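PDB 3NHI: D7 protein from Anopheles stephensi, which binds and sequesters cysteinyl leukotrienes and thromboxane A2 analogues, helping the female mosquito to blunt the vertebrate host's response while it feeds. Local coordinates for residues G152-A157 against F260-S265; N174-K179 against N256-H261. All coordinates share one frame; numbering follows the deposited sequence.

Interaction 1 (G152-A157 against F260-S265); sequences GESFHA and FHELRS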
# COMPACT_ATOMS: atom_id res chain seq x y z
N GLY A 152 7.81 9.97 -1.74
CA GLY A 152 7.72 11.35 -2.21
C GLY A 152 7.24 11.46 -3.64
O GLY A 152 7.00 12.56 -4.13
N GLU A 153 7.10 10.32 -4.31
CA GLU A 153 6.67 10.27 -5.71
C GLU A 153 5.27 9.68 -5.73
O GLU A 153 5.05 8.60 -5.18
CB GLU A 153 7.62 9.38 -6.52
CG GLU A 153 7.26 9.17 -7.98
CD GLU A 153 8.22 8.24 -8.70
OE1 GLU A 153 8.83 7.36 -8.05
OE2 GLU A 153 8.36 8.36 -9.93
N SER A 154 4.32 10.36 -6.36
CA SER A 154 2.96 9.80 -6.43
C SER A 154 2.91 8.66 -7.43
O SER A 154 3.72 8.61 -8.37
CB SER A 154 1.91 10.87 -6.78
OG SER A 154 2.08 11.34 -8.11
N PHE A 155 1.95 7.76 -7.26
CA PHE A 155 1.76 6.76 -8.29
C PHE A 155 1.41 7.38 -9.63
O PHE A 155 1.87 6.90 -10.67
CB PHE A 155 0.76 5.65 -7.89
CG PHE A 155 1.45 4.38 -7.46
CD1 PHE A 155 2.19 3.65 -8.39
CD2 PHE A 155 1.39 3.94 -6.14
CE1 PHE A 155 2.89 2.50 -8.00
CE2 PHE A 155 2.07 2.78 -5.75
CZ PHE A 155 2.82 2.05 -6.68
N HIS A 156 0.65 8.48 -9.60
CA HIS A 156 0.29 9.12 -10.86
C HIS A 156 1.53 9.61 -11.61
O HIS A 156 1.62 9.45 -12.82
CB HIS A 156 -0.70 10.27 -10.64
CG HIS A 156 -1.94 9.86 -9.91
ND1 HIS A 156 -1.92 9.28 -8.66
CD2 HIS A 156 -3.25 9.98 -10.24
CE1 HIS A 156 -3.16 9.04 -8.27
NE2 HIS A 156 -3.99 9.46 -9.21
N ALA A 157 2.50 10.18 -10.89
CA ALA A 157 3.73 10.64 -11.53
C ALA A 157 4.63 9.49 -11.97
O ALA A 157 5.19 9.53 -13.07
CB ALA A 157 4.49 11.57 -10.60
N PHE A 260 -6.84 13.28 -3.85
CA PHE A 260 -6.39 13.07 -2.47
C PHE A 260 -5.54 11.80 -2.39
O PHE A 260 -4.50 11.79 -1.73
CB PHE A 260 -7.57 13.01 -1.51
CG PHE A 260 -7.19 12.96 -0.05
CD1 PHE A 260 -6.13 13.72 0.45
CD2 PHE A 260 -7.92 12.19 0.83
CE1 PHE A 260 -5.80 13.70 1.81
CE2 PHE A 260 -7.60 12.15 2.20
CZ PHE A 260 -6.55 12.92 2.69
N HIS A 261 -5.96 10.74 -3.09
CA HIS A 261 -5.14 9.54 -3.11
C HIS A 261 -3.81 9.77 -3.84
O HIS A 261 -2.79 9.20 -3.45
CB HIS A 261 -5.88 8.32 -3.65
CG HIS A 261 -5.35 7.01 -3.12
ND1 HIS A 261 -6.10 5.86 -3.15
CD2 HIS A 261 -4.17 6.69 -2.53
CE1 HIS A 261 -5.40 4.87 -2.62
NE2 HIS A 261 -4.23 5.34 -2.24
N GLU A 262 -3.79 10.63 -4.86
CA GLU A 262 -2.49 10.97 -5.44
C GLU A 262 -1.52 11.49 -4.36
O GLU A 262 -0.39 10.99 -4.24
CB GLU A 262 -2.56 11.97 -6.60
CG GLU A 262 -1.15 12.18 -7.13
CD GLU A 262 -1.01 13.08 -8.32
OE1 GLU A 262 -1.99 13.73 -8.74
OE2 GLU A 262 0.13 13.16 -8.83
N LEU A 263 -1.98 12.45 -3.57
CA LEU A 263 -1.18 12.97 -2.48
C LEU A 263 -0.73 11.87 -1.51
O LEU A 263 0.45 11.76 -1.18
CB LEU A 263 -1.95 14.06 -1.72
CG LEU A 263 -1.31 14.59 -0.44
CD1 LEU A 263 0.12 15.13 -0.67
CD2 LEU A 263 -2.21 15.64 0.14
N ARG A 264 -1.69 11.06 -1.08
CA ARG A 264 -1.41 9.99 -0.13
C ARG A 264 -0.46 8.95 -0.71
O ARG A 264 0.32 8.34 0.03
CB ARG A 264 -2.72 9.35 0.33
CG ARG A 264 -3.53 10.29 1.20
CD ARG A 264 -4.73 9.64 1.85
NE ARG A 264 -5.78 9.33 0.90
CZ ARG A 264 -6.11 8.10 0.48
NH1 ARG A 264 -5.46 7.02 0.87
NH2 ARG A 264 -7.10 7.97 -0.38
N SER A 265 -0.50 8.76 -2.03
CA SER A 265 0.37 7.78 -2.68
C SER A 265 1.80 8.30 -2.79
O SER A 265 2.71 7.50 -3.01
CB SER A 265 -0.17 7.38 -4.06
OG SER A 265 0.14 8.34 -5.06

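Interaction 2 (N174-K179 against N256-H261); sequences NGRRYK and NAFDFH. With SO4 (sulfate ion), chain D.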
# COMPACT_ATOMS: atom_id res chain seq x y z
N ASN A 174 1.40 19.74 -18.81
CA ASN A 174 1.14 20.98 -18.06
C ASN A 174 0.51 20.75 -16.68
O ASN A 174 0.17 21.70 -15.97
CB ASN A 174 0.29 21.93 -18.91
CG ASN A 174 1.01 22.43 -20.16
OD1 ASN A 174 2.23 22.60 -20.17
ND2 ASN A 174 0.25 22.66 -21.22
N GLY A 175 0.37 19.48 -16.30
CA GLY A 175 -0.34 19.05 -15.09
C GLY A 175 -1.38 18.02 -15.50
O GLY A 175 -1.96 18.11 -16.58
N ARG A 176 -1.62 17.04 -14.63
CA ARG A 176 -2.62 16.02 -14.91
C ARG A 176 -4.03 16.61 -14.93
O ARG A 176 -4.39 17.40 -14.08
CB ARG A 176 -2.54 14.91 -13.85
CG ARG A 176 -3.56 13.80 -14.01
CD ARG A 176 -3.31 12.66 -13.03
NE ARG A 176 -3.44 13.04 -11.62
CZ ARG A 176 -4.60 13.14 -10.97
NH1 ARG A 176 -5.75 12.90 -11.60
NH2 ARG A 176 -4.61 13.48 -9.69
N ARG A 177 -4.81 16.20 -15.92
CA ARG A 177 -6.22 16.58 -15.97
C ARG A 177 -7.07 15.34 -16.26
O ARG A 177 -6.54 14.23 -16.38
CB ARG A 177 -6.46 17.73 -16.97
CG ARG A 177 -5.75 19.03 -16.59
CD ARG A 177 -6.22 20.23 -17.37
NE ARG A 177 -7.56 20.67 -16.96
CZ ARG A 177 -8.15 21.77 -17.42
NH1 ARG A 177 -7.53 22.55 -18.30
NH2 ARG A 177 -9.36 22.10 -17.00
N TYR A 178 -8.37 15.54 -16.37
CA TYR A 178 -9.30 14.42 -16.52
C TYR A 178 -9.80 14.24 -17.95
O TYR A 178 -10.82 13.60 -18.18
CB TYR A 178 -10.43 14.54 -15.49
CG TYR A 178 -9.94 14.21 -14.10
CD1 TYR A 178 -10.00 12.91 -13.62
CD2 TYR A 178 -9.35 15.19 -13.29
CE1 TYR A 178 -9.51 12.58 -12.36
CE2 TYR A 178 -8.86 14.87 -12.03
CZ TYR A 178 -8.95 13.57 -11.57
OH TYR A 178 -8.47 13.22 -10.32
N LYS A 179 -9.05 14.78 -18.90
CA LYS A 179 -9.40 14.65 -20.31
C LYS A 179 -9.32 13.18 -20.72
O LYS A 179 -8.31 12.51 -20.49
CB LYS A 179 -8.46 15.48 -21.17
CG LYS A 179 -8.76 15.44 -22.67
CD LYS A 179 -7.67 16.12 -23.49
CE LYS A 179 -7.61 17.62 -23.23
NZ LYS A 179 -8.76 18.32 -23.85
N ASN A 256 -11.90 14.64 -6.66
CA ASN A 256 -11.39 15.00 -5.34
C ASN A 256 -10.81 13.79 -4.60
O ASN A 256 -9.76 13.90 -3.97
CB ASN A 256 -12.48 15.69 -4.51
CG ASN A 256 -12.89 17.04 -5.08
OD1 ASN A 256 -12.16 17.63 -5.87
ND2 ASN A 256 -14.05 17.53 -4.67
N ALA A 257 -11.48 12.65 -4.71
CA ALA A 257 -11.03 11.41 -4.07
C ALA A 257 -9.73 10.90 -4.68
O ALA A 257 -8.81 10.51 -3.96
CB ALA A 257 -12.11 10.35 -4.18
N PHE A 258 -9.65 10.95 -6.00
CA PHE A 258 -8.48 10.45 -6.74
C PHE A 258 -7.29 11.39 -6.54
O PHE A 258 -6.15 10.91 -6.38
CB PHE A 258 -8.88 10.37 -8.21
CG PHE A 258 -8.04 9.46 -9.07
CD1 PHE A 258 -7.88 8.09 -8.81
CD2 PHE A 258 -7.51 9.97 -10.25
CE1 PHE A 258 -7.15 7.26 -9.69
CE2 PHE A 258 -6.79 9.17 -11.13
CZ PHE A 258 -6.62 7.81 -10.86
N ASP A 259 -7.54 12.70 -6.51
CA ASP A 259 -6.48 13.68 -6.24
C ASP A 259 -5.95 13.51 -4.82
O ASP A 259 -4.74 13.57 -4.59
CB ASP A 259 -6.98 15.12 -6.41
CG ASP A 259 -7.32 15.48 -7.85
OD1 ASP A 259 -6.95 14.75 -8.79
OD2 ASP A 259 -7.94 16.56 -8.04
N PHE A 260 -6.84 13.28 -3.85
CA PHE A 260 -6.39 13.07 -2.47
C PHE A 260 -5.54 11.80 -2.39
O PHE A 260 -4.50 11.79 -1.73
CB PHE A 260 -7.57 13.01 -1.51
CG PHE A 260 -7.19 12.96 -0.05
CD1 PHE A 260 -6.13 13.72 0.45
CD2 PHE A 260 -7.92 12.19 0.83
CE1 PHE A 260 -5.80 13.70 1.81
CE2 PHE A 260 -7.60 12.15 2.20
CZ PHE A 260 -6.55 12.92 2.69
N HIS A 261 -5.96 10.74 -3.09
CA HIS A 261 -5.14 9.54 -3.11
C HIS A 261 -3.81 9.77 -3.84
O HIS A 261 -2.79 9.20 -3.45
CB HIS A 261 -5.88 8.32 -3.65
CG HIS A 261 -5.35 7.01 -3.12
ND1 HIS A 261 -6.10 5.86 -3.15
CD2 HIS A 261 -4.17 6.69 -2.53
CE1 HIS A 261 -5.40 4.87 -2.62
NE2 HIS A 261 -4.23 5.34 -2.24
S SO4 D . -10.51 18.65 -15.36
O1 SO4 D . -11.49 17.91 -16.14
O2 SO4 D . -9.18 18.12 -15.63
O3 SO4 D . -10.81 18.53 -13.94
O4 SO4 D . -10.56 20.06 -15.75
O HOH W 1 -5.40 16.65 -10.96

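Interaction 1 (G152-A157 against F260-S265)
The N-cap of helix 155-163 meets the last turn of helix 251-266 here, with Ser154 and Phe155 facing Glu262 and Ser265. Ser154 is the capping residue: its OG accepts from Ala157 N at 3.0 Å and in turn donates at 2.8 Å to Glu262 OE2, which receives it on its anti lone pair. One hydroxyl thus closes the first turn of its own helix and ties it to the other. A second bond runs from Phe155 N to Ser265 OG (2.9 Å, 161° at the hydrogen). Ser265 OG lies between its own backbone N and carbonyl carbon (chi1 80°), where it also donates to Glu262 O at 2.8 Å; that intrahelical bond fixes the hydroxyl as an acceptor for Phe155 N. Beside these polar links, the extended Glu262 side chain passes over one face of the His156 imidazole. Glu262 CB makes a CH-pi contact 3.6 Å from the His156 ring centroid, and the carboxylate is stacked offset, over the CG end of the ring, planes 20° apart. His156 ND1 has no hydrogen-bonding partner although it is buried. Glu262 OE2 also accepts from Thr293 OG1, and OE1 forms a salt bridge with Arg176. Lys149 NZ bonds both Glu153 O and Ser265 O, two acceptors that lie close together. Met287 of helix 280-288 packs against Glu262, while the His156 ring meets Phe258 edge-to-face one turn back along helix 251-266.

Interaction 2 (N174-K179 against N256-H261)
Arg176 and Tyr178 both reach Asp259 OD1, and this three-residue cluster is the tight part of the contact between the loop 174-179 and helix 251-266. Tyr178 OH comes tip to tip with the carboxylate and donates to Asp259 OD1 at 2.6 Å, from well above the carboxylate plane. Arg176 NH2 reaches Asp259 OD1 at 2.8 Å from the opposite face, in a salt bridge that is bent and tilted from the guanidinium plane. Arg176 NH1 closes the triangle by donating to Tyr178 OH at 3.0 Å, nearly straight (172°) and in the guanidinium plane. The hydroxyl therefore accepts from the arginine while donating to the aspartate, a polarised arrangement that probably strengthens both bonds. Arg176 NH2 is shared with Glu262, and the bend at chi3 (63°) places NE where it bonds Thr293 OG1. Phe258 flanks the cluster: its CD2 lies 3.4 Å from Tyr178 OH, which sits at the ring edge, and its ring stands almost perpendicular to the Arg176 guanidinium (89°). The outer side is looser. A water donates to Asp259 OD1 at 3.3 Å and only weakly to Arg176 O. Beyond it, exposed Arg177 holds a sulfate, probably from the crystallisation liquor, with NH2 2.7 Å from its O4; Tyr178 N donates to O2 of the same ion, which Lys255 also binds. Around the contact, Tyr178 rests on Tyr242 and Val246 of helix 238-246, and Phe258 packs on Ile193 and Phe194 of helix 184-196.

Both contacts use helix 251-266, with Phe260 and His261 common to the two segments taken from it, and their centres lie 10 Å apart. Along the chain come 152-157, then 174-179, and finally the shared helix, all in the mainly helical C-terminal half of this PBP/GOBP-family protein. Interaction 1 is buried; interaction 2 lies farther from the chain's centre and is partly open. Arg176 joins them, and His156 packs between: its CD2 is 3.4 Å from Arg176 NE. The Glu153 side chain is about 7 Å from that of Lys151, a lipid-site residue, and about 13 Å from the bound fatty acid. Pocket residues fall between 12 and 151, so both contacts pack the half that does not hold the lipid.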